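Local coordinates for protein mandalate racemase/muconate lactonizing enzyme (PDB 4E4U) that probably acts as an enolase-superfamily enzyme of the mandelate racemase/muconate lactonizing type, abstracting a proton next to a substrate carboxylate, although its own substrate is not established, at residues E35-I40 and L366-D371; L179-L184 and A221-K226; A284-G287 and E291-K294; L331-I336 and G356-S361. All coordinates share one frame; numbering follows the deposited sequence. Where two conformers were deposited one is given.

Interaction 1 (E35-I40 and L366-D371)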
loop_
_atom_site.group_PDB
_atom_site.type_symbol
_atom_site.label_atom_id
_atom_site.label_comp_id
_atom_site.label_asym_id
_atom_site.label_seq_id
_atom_site.Cartn_x
_atom_site.Cartn_y
_atom_site.Cartn_z
ATOM N N GLU A 35 -35.851 35.049 -16.792
ATOM C CA GLU A 35 -34.507 35.565 -16.559
ATOM C C GLU A 35 -33.820 34.772 -15.468
ATOM O O GLU A 35 -34.442 34.433 -14.461
ATOM C CB GLU A 35 -34.562 37.022 -16.108
ATOM C CG GLU A 35 -35.021 38.019 -17.147
ATOM C CD GLU A 35 -34.579 39.425 -16.796
ATOM O OE1 GLU A 35 -34.740 39.824 -15.620
ATOM O OE2 GLU A 35 -34.050 40.118 -17.690
ATOM N N GLY A 36 -32.534 34.487 -15.658
ATOM C CA GLY A 36 -31.736 33.864 -14.615
ATOM C C GLY A 36 -30.449 34.634 -14.398
ATOM O O GLY A 36 -29.910 35.220 -15.334
ATOM N N VAL A 37 -29.951 34.635 -13.164
ATOM C CA VAL A 37 -28.711 35.336 -12.853
ATOM C C VAL A 37 -27.694 34.379 -12.230
ATOM O O VAL A 37 -28.066 33.429 -11.543
ATOM C CB VAL A 37 -28.973 36.563 -11.943
ATOM C CG1 VAL A 37 -29.458 36.127 -10.563
ATOM C CG2 VAL A 37 -27.734 37.452 -11.843
ATOM N N GLY A 38 -26.414 34.616 -12.505
ATOM C CA GLY A 38 -25.349 33.800 -11.956
ATOM C C GLY A 38 -24.118 34.633 -11.671
ATOM O O GLY A 38 -24.045 35.815 -12.045
ATOM N N GLU A 39 -23.149 34.022 -10.999
ATOM C CA GLU A 39 -21.905 34.690 -10.652
ATOM C C GLU A 39 -20.738 33.774 -10.986
ATOM O O GLU A 39 -20.833 32.552 -10.836
ATOM C CB GLU A 39 -21.870 35.083 -9.169
ATOM C CG GLU A 39 -20.607 35.848 -8.798
ATOM C CD GLU A 39 -20.673 36.574 -7.467
ATOM O OE1 GLU A 39 -21.717 36.533 -6.774
ATOM O OE2 GLU A 39 -19.650 37.203 -7.115
ATOM N N ILE A 40 -19.652 34.381 -11.456
ATOM C CA ILE A 40 -18.448 33.679 -11.859
ATOM C C ILE A 40 -17.315 34.017 -10.897
ATOM O O ILE A 40 -17.082 35.190 -10.608
ATOM C CB ILE A 40 -18.062 34.102 -13.288
ATOM C CG1 ILE A 40 -19.115 33.590 -14.274
ATOM C CG2 ILE A 40 -16.656 33.633 -13.654
ATOM C CD1 ILE A 40 -19.002 34.141 -15.673
ATOM N N LEU A 366 -32.917 30.820 -7.507
ATOM C CA LEU A 366 -31.858 31.055 -6.533
ATOM C C LEU A 366 -32.300 31.974 -5.398
ATOM O O LEU A 366 -31.570 32.143 -4.422
ATOM C CB LEU A 366 -30.632 31.662 -7.213
ATOM C CG LEU A 366 -29.943 30.833 -8.295
ATOM C CD1 LEU A 366 -28.789 31.625 -8.910
ATOM C CD2 LEU A 366 -29.458 29.494 -7.754
ATOM N N GLY A 367 -33.483 32.571 -5.522
ATOM C CA GLY A 367 -33.952 33.522 -4.524
ATOM C C GLY A 367 -33.115 34.790 -4.460
ATOM O O GLY A 367 -32.872 35.327 -3.373
ATOM N N ILE A 368 -32.682 35.277 -5.621
ATOM C CA ILE A 368 -31.835 36.463 -5.678
ATOM C C ILE A 368 -32.067 37.200 -6.997
ATOM O O ILE A 368 -32.391 36.580 -8.007
ATOM C CB ILE A 368 -30.332 36.084 -5.513
ATOM C CG1 ILE A 368 -29.510 37.261 -4.987
ATOM C CG2 ILE A 368 -29.745 35.554 -6.801
ATOM C CD1 ILE A 368 -29.767 37.553 -3.529
ATOM N N GLU A 369 -31.927 38.522 -6.981
ATOM C CA GLU A 369 -32.096 39.318 -8.193
ATOM C C GLU A 369 -31.295 40.599 -8.070
ATOM O O GLU A 369 -31.387 41.294 -7.058
ATOM C CB GLU A 369 -33.575 39.652 -8.425
ATOM C CG GLU A 369 -33.850 40.418 -9.722
ATOM C CD GLU A 369 -35.330 40.652 -9.974
ATOM O OE1 GLU A 369 -36.157 40.282 -9.114
ATOM O OE2 GLU A 369 -35.668 41.211 -11.036
ATOM N N LEU A 370 -30.527 40.927 -9.103
ATOM C CA LEU A 370 -29.745 42.160 -9.085
ATOM C C LEU A 370 -30.624 43.395 -9.212
ATOM O O LEU A 370 -31.604 43.400 -9.961
ATOM C CB LEU A 370 -28.723 42.170 -10.215
ATOM C CG LEU A 370 -27.597 41.143 -10.132
ATOM C CD1 LEU A 370 -26.816 41.136 -11.431
ATOM C CD2 LEU A 370 -26.673 41.437 -8.956
ATOM N N ASP A 371 -30.252 44.440 -8.480
ATOM C CA ASP A 371 -30.831 45.758 -8.663
ATOM C C ASP A 371 -30.019 46.421 -9.771
ATOM O O ASP A 371 -28.888 46.858 -9.547
ATOM C CB ASP A 371 -30.742 46.556 -7.358
ATOM C CG ASP A 371 -31.413 47.915 -7.451
ATOM O OD1 ASP A 371 -31.346 48.549 -8.523
ATOM O OD2 ASP A 371 -32.011 48.347 -6.444
#
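L366 CD1 meets the flat V37 carbonyl end-on, 3.3 Å from V37 O and almost straight beyond it, whereas V37 CG1 lies over a face of the I368 carbonyl, 3.9 Å from I368 O. The remaining contact is purely apolar. V37 takes chi1 67°, which sets CG1 between the backbone N and carbonyl carbon and CG2 anti to the N, and the two methyls thereby diverge: CG1 meets I368 CG2 at 3.8 Å, the side chains crossing nearly at right angles, while CG2 reaches L370 CD1, also at 3.8 Å. V315 of helix 314-325 touches both V37 and L370. No hydrogen bond joins the two segments directly; instead the carboxylate of D103 accepts from V37 N and from L366 N, one oxygen for each. Strand 35-40 is an edge strand of the N-terminal antiparallel sheet, and the late loop 366-371 returns to cover it, consistent with the enolase superfamily, where late segments of the chain commonly complete the N-terminal capping domain. The chemistry implies an apolar seam with a polar cost, since V37 O is buried with no hydrogen-bonding partner.

Interaction 2 (L179-L184 and A221-K226)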
loop_
_atom_site.group_PDB
_atom_site.type_symbol
_atom_site.label_atom_id
_atom_site.label_comp_id
_atom_site.label_asym_id
_atom_site.label_seq_id
_atom_site.Cartn_x
_atom_site.Cartn_y
_atom_site.Cartn_z
ATOM N N LEU A 179 7.410 29.330 7.734
ATOM C CA LEU A 179 7.119 30.465 8.613
ATOM C C LEU A 179 8.195 30.653 9.672
ATOM O O LEU A 179 8.686 29.688 10.255
ATOM C CB LEU A 179 5.782 30.282 9.329
ATOM C CG LEU A 179 4.547 30.107 8.455
ATOM C CD1 LEU A 179 3.313 29.963 9.337
ATOM C CD2 LEU A 179 4.390 31.269 7.484
ATOM N N SER A 180 8.542 31.908 9.933
ATOM C CA SER A 180 9.504 32.235 10.981
ATOM C C SER A 180 8.926 31.962 12.365
ATOM O O SER A 180 7.711 31.870 12.539
ATOM C CB SER A 180 9.871 33.713 10.908
ATOM O OG SER A 180 8.787 34.498 11.376
ATOM N N LEU A 181 9.803 31.864 13.358
ATOM C CA LEU A 181 9.364 31.718 14.745
ATOM C C LEU A 181 8.468 32.870 15.188
ATOM O O LEU A 181 7.493 32.654 15.901
ATOM C CB LEU A 181 10.563 31.620 15.685
ATOM C CG LEU A 181 11.352 30.319 15.562
ATOM C CD1 LEU A 181 12.692 30.486 16.257
ATOM C CD2 LEU A 181 10.572 29.148 16.149
ATOM N N GLU A 182 8.794 34.095 14.788
ATOM C CA GLU A 182 7.960 35.226 15.179
ATOM C C GLU A 182 6.549 35.118 14.599
ATOM O O GLU A 182 5.568 35.461 15.266
ATOM C CB GLU A 182 8.618 36.544 14.792
ATOM C CG GLU A 182 9.784 36.876 15.697
ATOM C CD GLU A 182 10.452 38.178 15.340
ATOM O OE1 GLU A 182 10.682 38.423 14.133
ATOM O OE2 GLU A 182 10.749 38.950 16.271
ATOM N N VAL A 183 6.433 34.625 13.370
ATOM C CA VAL A 183 5.112 34.445 12.783
ATOM C C VAL A 183 4.382 33.279 13.455
ATOM O O VAL A 183 3.195 33.389 13.761
ATOM C CB VAL A 183 5.179 34.296 11.253
ATOM C CG1 VAL A 183 3.831 33.881 10.680
ATOM C CG2 VAL A 183 5.646 35.608 10.629
ATOM N N LEU A 184 5.090 32.180 13.723
ATOM C CA LEU A 184 4.483 31.066 14.452
ATOM C C LEU A 184 3.973 31.537 15.814
ATOM O O LEU A 184 2.864 31.187 16.221
ATOM C CB LEU A 184 5.470 29.910 14.624
ATOM C CG LEU A 184 5.898 29.175 13.348
ATOM C CD1 LEU A 184 7.077 28.251 13.620
ATOM C CD2 LEU A 184 4.727 28.377 12.778
ATOM N N ALA A 221 0.650 23.551 13.136
ATOM C CA ALA A 221 -0.455 22.770 13.685
ATOM C C ALA A 221 -0.183 22.321 15.122
ATOM O O ALA A 221 -1.071 22.388 15.973
ATOM C CB ALA A 221 -0.764 21.571 12.798
ATOM N N LYS A 222 1.043 21.884 15.409
ATOM C CA LYS A 222 1.353 21.419 16.764
ATOM C C LYS A 222 1.149 22.527 17.790
ATOM O O LYS A 222 0.710 22.256 18.901
ATOM C CB LYS A 222 2.765 20.832 16.861
ATOM C CG LYS A 222 3.037 19.620 15.966
ATOM C CD LYS A 222 1.814 18.745 15.676
ATOM C CE LYS A 222 1.553 17.719 16.757
ATOM N NZ LYS A 222 0.458 16.784 16.342
ATOM N N ARG A 223 1.443 23.766 17.405
ATOM C CA ARG A 223 1.237 24.921 18.274
ATOM C C ARG A 223 -0.226 25.282 18.462
ATOM O O ARG A 223 -0.616 25.795 19.516
ATOM C CB ARG A 223 1.965 26.130 17.711
ATOM C CG ARG A 223 3.468 26.062 17.845
ATOM C CD ARG A 223 4.083 27.120 16.969
ATOM N NE ARG A 223 5.530 27.261 17.095
ATOM C CZ ARG A 223 6.134 28.270 17.713
ATOM N NH1 ARG A 223 5.423 29.220 18.312
ATOM N NH2 ARG A 223 7.455 28.333 17.722
ATOM N N LEU A 224 -1.033 25.026 17.438
ATOM C CA LEU A 224 -2.430 25.440 17.459
ATOM C C LEU A 224 -3.343 24.433 18.139
ATOM O O LEU A 224 -4.462 24.779 18.531
ATOM C CB LEU A 224 -2.933 25.711 16.039
ATOM C CG LEU A 224 -2.187 26.802 15.270
ATOM C CD1 LEU A 224 -2.895 27.064 13.951
ATOM C CD2 LEU A 224 -2.057 28.087 16.093
ATOM N N GLU A 225 -2.883 23.192 18.277
ATOM C CA GLU A 225 -3.747 22.134 18.803
ATOM C C GLU A 225 -4.336 22.452 20.177
ATOM O O GLU A 225 -5.488 22.124 20.450
ATOM C CB GLU A 225 -3.025 20.781 18.814
ATOM C CG GLU A 225 -2.937 20.161 17.422
ATOM C CD GLU A 225 -2.085 18.902 17.343
ATOM O OE1 GLU A 225 -1.491 18.495 18.359
ATOM O OE2 GLU A 225 -1.993 18.314 16.247
ATOM N N LYS A 226 -3.565 23.118 21.032
ATOM C CA LYS A 226 -4.049 23.418 22.378
ATOM C C LYS A 226 -5.259 24.355 22.390
ATOM O O LYS A 226 -5.948 24.452 23.401
ATOM C CB LYS A 226 -2.925 23.997 23.250
ATOM C CG LYS A 226 -2.443 25.385 22.827
ATOM C CD LYS A 226 -1.342 25.925 23.754
ATOM C CE LYS A 226 0.031 25.318 23.460
ATOM N NZ LYS A 226 0.571 25.689 22.105
#
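L184 CB sits over the centre of one face of the R223 guanidinium, 3.5 Å above its plane, so an aliphatic carbon of one helix packs against the flat cationic end of a side chain from the next. The approach is close at both CZ and NE of R223, each 3.6 Å from L184 CB, and L184 CD1 adds a looser touch on NE at 3.9 Å. L181 CD2 comes in obliquely, 3.6 Å from R223 NH2. The arginine crosses both leucines at about a right angle, its chain extended from CG to NE, which carries the head across to the other helix. Further out, salt bridges fix that head: NH1 reaches D185 and E188, and NH2 reaches D228 of the second subunit. K226 NZ donates to R223 O at 2.9 Å and also pairs with E188. At the start of helix 181-198, S180 is the N-cap, with V183 N donating to S180 OG at 3.1 Å. Helices 181-198 and 214-224 are consecutive in the barrel, separated in sequence by strand 203-206. L184 also packs on R219 and L220 of helix 214-224, and the second subunit covers this end of the pair, with its A202 against L181.

Interaction 3 (A284-G287 and E291-K294)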
loop_
_atom_site.group_PDB
_atom_site.type_symbol
_atom_site.label_atom_id
_atom_site.label_comp_id
_atom_site.label_asym_id
_atom_site.label_seq_id
_atom_site.Cartn_x
_atom_site.Cartn_y
_atom_site.Cartn_z
ATOM N N ALA A 284 -19.358 29.014 -7.464
ATOM C CA ALA A 284 -19.079 29.835 -8.644
ATOM C C ALA A 284 -17.735 29.505 -9.311
ATOM O O ALA A 284 -17.355 30.135 -10.296
ATOM C CB ALA A 284 -19.162 31.316 -8.288
ATOM N N ARG A 285 -17.027 28.512 -8.776
ATOM C CA ARG A 285 -15.770 28.030 -9.362
ATOM C C ARG A 285 -15.797 26.553 -9.758
ATOM O O ARG A 285 -15.144 26.164 -10.730
ATOM C CB ARG A 285 -14.597 28.263 -8.395
ATOM C CG ARG A 285 -13.347 27.432 -8.698
ATOM C CD ARG A 285 -12.148 27.952 -7.947
ATOM N NE ARG A 285 -11.542 29.073 -8.654
ATOM C CZ ARG A 285 -10.740 29.984 -8.109
ATOM N NH1 ARG A 285 -10.462 29.960 -6.807
ATOM N NH2 ARG A 285 -10.219 30.929 -8.878
ATOM N N VAL A 286 -16.518 25.719 -9.010
ATOM C CA VAL A 286 -16.352 24.271 -9.179
ATOM C C VAL A 286 -17.022 23.661 -10.402
ATOM O O VAL A 286 -16.739 22.512 -10.742
ATOM C CB VAL A 286 -16.780 23.459 -7.918
ATOM C CG1 VAL A 286 -15.925 23.835 -6.726
ATOM C CG2 VAL A 286 -18.268 23.626 -7.628
ATOM N N GLY A 287 -17.903 24.416 -11.050
ATOM C CA GLY A 287 -18.620 23.917 -12.210
ATOM C C GLY A 287 -20.123 24.126 -12.157
ATOM O O GLY A 287 -20.837 23.734 -13.090
ATOM N N GLU A 291 -22.569 20.182 -10.322
ATOM C CA GLU A 291 -21.217 19.733 -10.021
ATOM C C GLU A 291 -20.908 19.869 -8.522
ATOM O O GLU A 291 -20.267 19.000 -7.931
ATOM C CB GLU A 291 -20.191 20.473 -10.883
ATOM C CG GLU A 291 -18.784 19.888 -10.825
ATOM C CD GLU A 291 -18.592 18.599 -11.617
ATOM O OE1 GLU A 291 -19.560 18.041 -12.194
ATOM O OE2 GLU A 291 -17.436 18.152 -11.676
ATOM N N ALA A 292 -21.387 20.943 -7.896
ATOM C CA ALA A 292 -21.197 21.096 -6.451
ATOM C C ALA A 292 -21.930 20.004 -5.665
ATOM O O ALA A 292 -21.410 19.481 -4.687
ATOM C CB ALA A 292 -21.634 22.492 -5.996
ATOM N N LYS A 293 -23.135 19.655 -6.102
ATOM C CA LYS A 293 -23.873 18.548 -5.498
ATOM C C LYS A 293 -23.087 17.242 -5.628
ATOM O O LYS A 293 -23.038 16.436 -4.692
ATOM C CB LYS A 293 -25.249 18.407 -6.156
ATOM C CG LYS A 293 -26.146 17.341 -5.551
ATOM C CD LYS A 293 -26.773 17.820 -4.257
ATOM C CE LYS A 293 -27.590 16.722 -3.609
ATOM N NZ LYS A 293 -28.279 17.194 -2.377
ATOM N N LYS A 294 -22.438 17.046 -6.773
ATOM C CA LYS A 294 -21.622 15.856 -6.985
ATOM C C LYS A 294 -20.421 15.833 -6.034
ATOM O O LYS A 294 -20.059 14.784 -5.494
ATOM C CB LYS A 294 -21.174 15.766 -8.446
ATOM C CG LYS A 294 -22.333 15.461 -9.383
ATOM C CD LYS A 294 -21.895 15.271 -10.832
ATOM C CE LYS A 294 -23.098 14.973 -11.735
ATOM N NZ LYS A 294 -22.689 14.835 -13.163
HETATM O O HOH W 1 -22.845 21.779 -12.788
#
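Apolar packing comes first: V286 CG2 touches A292 CB at 3.9 Å, and F267 of helix 263-272 packs on the same valine. Carbon against the backbone makes up a second class. E291 CG lies 3.3 Å from V286 O, and E291 CB lies 3.9 Å from G287 C, so the stem of the glutamate lies against two successive peptide groups, those that begin at V286 C and at G287 C. G287 has phi 130°, a backbone shape that suits a residue without a side chain, and the lack of a beta carbon leaves room for E291 CG. Polar links form the third class. One water accepts from E291 N at 3.0 Å and donates to G287 O at 2.8 Å, tying the loop to an N-H in the first turn of the helix. The carboxylate of E291 does not bind the loop: with CG anti to the backbone N and a bend at chi2 (76°), it turns away to form a salt bridge with K264. Nearby, S95 OG bonds to G287 N and so helps to hold the loop. The geometry is that of a beta-alpha unit of a TIM-type barrel, in which the opening turn of helix 289-301 folds back against the loop that follows strand 278-279.

Interaction 4 (L331-I336 and G356-S361)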
loop_
_atom_site.group_PDB
_atom_site.type_symbol
_atom_site.label_atom_id
_atom_site.label_comp_id
_atom_site.label_asym_id
_atom_site.label_seq_id
_atom_site.Cartn_x
_atom_site.Cartn_y
_atom_site.Cartn_z
ATOM N N LEU A 331 -21.627 21.580 7.070
ATOM C CA LEU A 331 -21.039 22.053 8.330
ATOM C C LEU A 331 -21.386 23.507 8.631
ATOM O O LEU A 331 -21.963 23.813 9.674
ATOM C CB LEU A 331 -19.516 21.894 8.299
ATOM C CG LEU A 331 -18.702 22.471 9.463
ATOM C CD1 LEU A 331 -19.138 21.869 10.798
ATOM C CD2 LEU A 331 -17.207 22.254 9.248
ATOM N N ILE A 332 -21.031 24.408 7.721
ATOM C CA ILE A 332 -21.165 25.840 7.979
ATOM C C ILE A 332 -20.990 26.590 6.663
ATOM O O ILE A 332 -20.334 26.091 5.744
ATOM C CB ILE A 332 -20.104 26.290 9.023
ATOM C CG1 ILE A 332 -20.460 27.626 9.679
ATOM C CG2 ILE A 332 -18.694 26.277 8.419
ATOM C CD1 ILE A 332 -19.608 27.897 10.913
ATOM N N GLN A 333 -21.568 27.785 6.574
ATOM C CA GLN A 333 -21.498 28.595 5.361
ATOM C C GLN A 333 -20.753 29.885 5.631
ATOM O O GLN A 333 -21.095 30.627 6.548
ATOM C CB GLN A 333 -22.904 28.910 4.840
ATOM C CG GLN A 333 -22.947 29.956 3.726
ATOM C CD GLN A 333 -22.310 29.487 2.430
ATOM O OE1 GLN A 333 -22.665 28.435 1.895
ATOM N NE2 GLN A 333 -21.367 30.269 1.914
ATOM N N GLU A 334 -19.735 30.157 4.825
ATOM C CA GLU A 334 -19.008 31.402 4.954
ATOM C C GLU A 334 -19.922 32.569 4.636
ATOM O O GLU A 334 -20.618 32.577 3.610
ATOM C CB GLU A 334 -17.793 31.436 4.025
ATOM C CG GLU A 334 -16.927 32.681 4.224
ATOM C CD GLU A 334 -15.518 32.522 3.682
ATOM O OE1 GLU A 334 -15.310 31.657 2.806
ATOM O OE2 GLU A 334 -14.617 33.257 4.148
ATOM N N SER A 335 -19.924 33.553 5.526
ATOM C CA SER A 335 -20.664 34.784 5.313
ATOM C C SER A 335 -19.718 35.959 5.337
ATOM O O SER A 335 -18.706 35.938 6.035
ATOM C CB SER A 335 -21.737 34.947 6.380
ATOM O OG SER A 335 -22.647 33.877 6.294
ATOM N N ILE A 336 -20.037 36.983 4.556
ATOM C CA ILE A 336 -19.244 38.200 4.573
ATOM C C ILE A 336 -19.933 39.140 5.546
ATOM O O ILE A 336 -20.923 39.793 5.215
ATOM C CB ILE A 336 -19.066 38.789 3.167
ATOM C CG1 ILE A 336 -18.317 37.773 2.294
ATOM C CG2 ILE A 336 -18.299 40.096 3.239
ATOM C CD1 ILE A 336 -18.144 38.167 0.842
ATOM N N GLY A 356 -26.616 34.450 13.960
ATOM C CA GLY A 356 -25.610 33.467 13.599
ATOM C C GLY A 356 -25.953 32.583 12.419
ATOM O O GLY A 356 -25.109 31.805 11.978
ATOM N N TYR A 357 -27.173 32.699 11.902
ATOM C CA TYR A 357 -27.624 31.813 10.836
ATOM C C TYR A 357 -28.113 32.554 9.609
ATOM O O TYR A 357 -28.679 33.635 9.709
ATOM C CB TYR A 357 -28.762 30.912 11.316
ATOM C CG TYR A 357 -28.459 30.117 12.554
ATOM C CD1 TYR A 357 -28.701 30.656 13.812
ATOM C CD2 TYR A 357 -27.955 28.823 12.474
ATOM C CE1 TYR A 357 -28.441 29.943 14.957
ATOM C CE2 TYR A 357 -27.686 28.091 13.628
ATOM C CZ TYR A 357 -27.935 28.664 14.866
ATOM O OH TYR A 357 -27.690 27.974 16.033
ATOM N N ILE A 358 -27.899 31.947 8.449
ATOM C CA ILE A 358 -28.527 32.408 7.226
ATOM C C ILE A 358 -29.896 31.749 7.108
ATOM O O ILE A 358 -30.028 30.540 7.336
ATOM C CB ILE A 358 -27.672 32.045 6.006
ATOM C CG1 ILE A 358 -26.342 32.790 6.076
ATOM C CG2 ILE A 358 -28.415 32.364 4.711
ATOM C CD1 ILE A 358 -25.264 32.209 5.172
ATOM N N ILE A 359 -30.911 32.536 6.758
ATOM C CA ILE A 359 -32.252 32.009 6.555
ATOM C C ILE A 359 -32.518 31.910 5.059
ATOM O O ILE A 359 -32.657 32.931 4.395
ATOM C CB ILE A 359 -33.312 32.944 7.173
ATOM C CG1 ILE A 359 -32.943 33.295 8.619
ATOM C CG2 ILE A 359 -34.706 32.329 7.050
ATOM C CD1 ILE A 359 -32.791 32.095 9.526
ATOM N N PRO A 360 -32.576 30.682 4.515
ATOM C CA PRO A 360 -32.747 30.531 3.061
ATOM C C PRO A 360 -34.043 31.133 2.535
ATOM O O PRO A 360 -35.081 31.081 3.198
ATOM C CB PRO A 360 -32.775 29.013 2.865
ATOM C CG PRO A 360 -32.024 28.469 4.044
ATOM C CD PRO A 360 -32.381 29.385 5.182
ATOM N N SER A 361 -33.976 31.698 1.335
ATOM C CA SER A 361 -35.159 32.211 0.657
ATOM C C SER A 361 -36.164 31.095 0.369
ATOM O O SER A 361 -35.780 29.941 0.175
ATOM C CB SER A 361 -34.743 32.877 -0.654
ATOM O OG SER A 361 -35.871 33.294 -1.397
#
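This is side-chain packing between two strands that do not pair with each other but both pair with strand 125-130, at the closure of the barrel. Strand 333-335 runs parallel to it, as the last strand of the modified (beta/alpha)7beta barrel of the enolase superfamily, whereas strand 357-359 runs antiparallel and belongs to a branch of the sheet. With no hydrogen bond across the segments, contact depends on I358, whose CD1 reaches two residues, Q333 and S335, at alternate positions along strand 333-335. CD1 lies 3.5 Å from Q333 CG and 4.1 Å from Q333 CB. It also comes to 3.3 Å from S335 OG, but S335 was modelled in two conformers, so that approach is doubtful. I358 places CG1 anti to its carbonyl carbon (chi1 -64°), and the chain then runs on extended to CD1. I321 of helix 314-325 and W339 also touch this isoleucine. Q333 puts only its aliphatic stem into the contact; the bend at CG turns the amide away, and OE1 is hydrogen-bonded to S320 OG. The other end of that amide folds back on its own strand: Q333 NE2 donates to a lone pair of E334 O, in the carbonyl plane, at 3.0 Å and a nearly straight 169°.

Followed from the N terminus, the chain first lays down strand 35-40, whose partner, loop 366-371, arrives more than 300 residues later. Interaction 1 thus closes the longest loop, and the other three all lie within it, one after another, none crossing. Interaction 2 joins two successive outer helices, interaction 3 a short loop and the helix it leads into, and interaction 4 two strands near the barrel's closure. Interaction 1, by contrast, ties the N-terminal domain to the chain's late return. It touches interaction 3, where A284 CB packs on E39 O at 3.3 Å, and interaction 4 through G367 and S361. Interaction 2 stands apart, its centre about 42 Å from that of interaction 1.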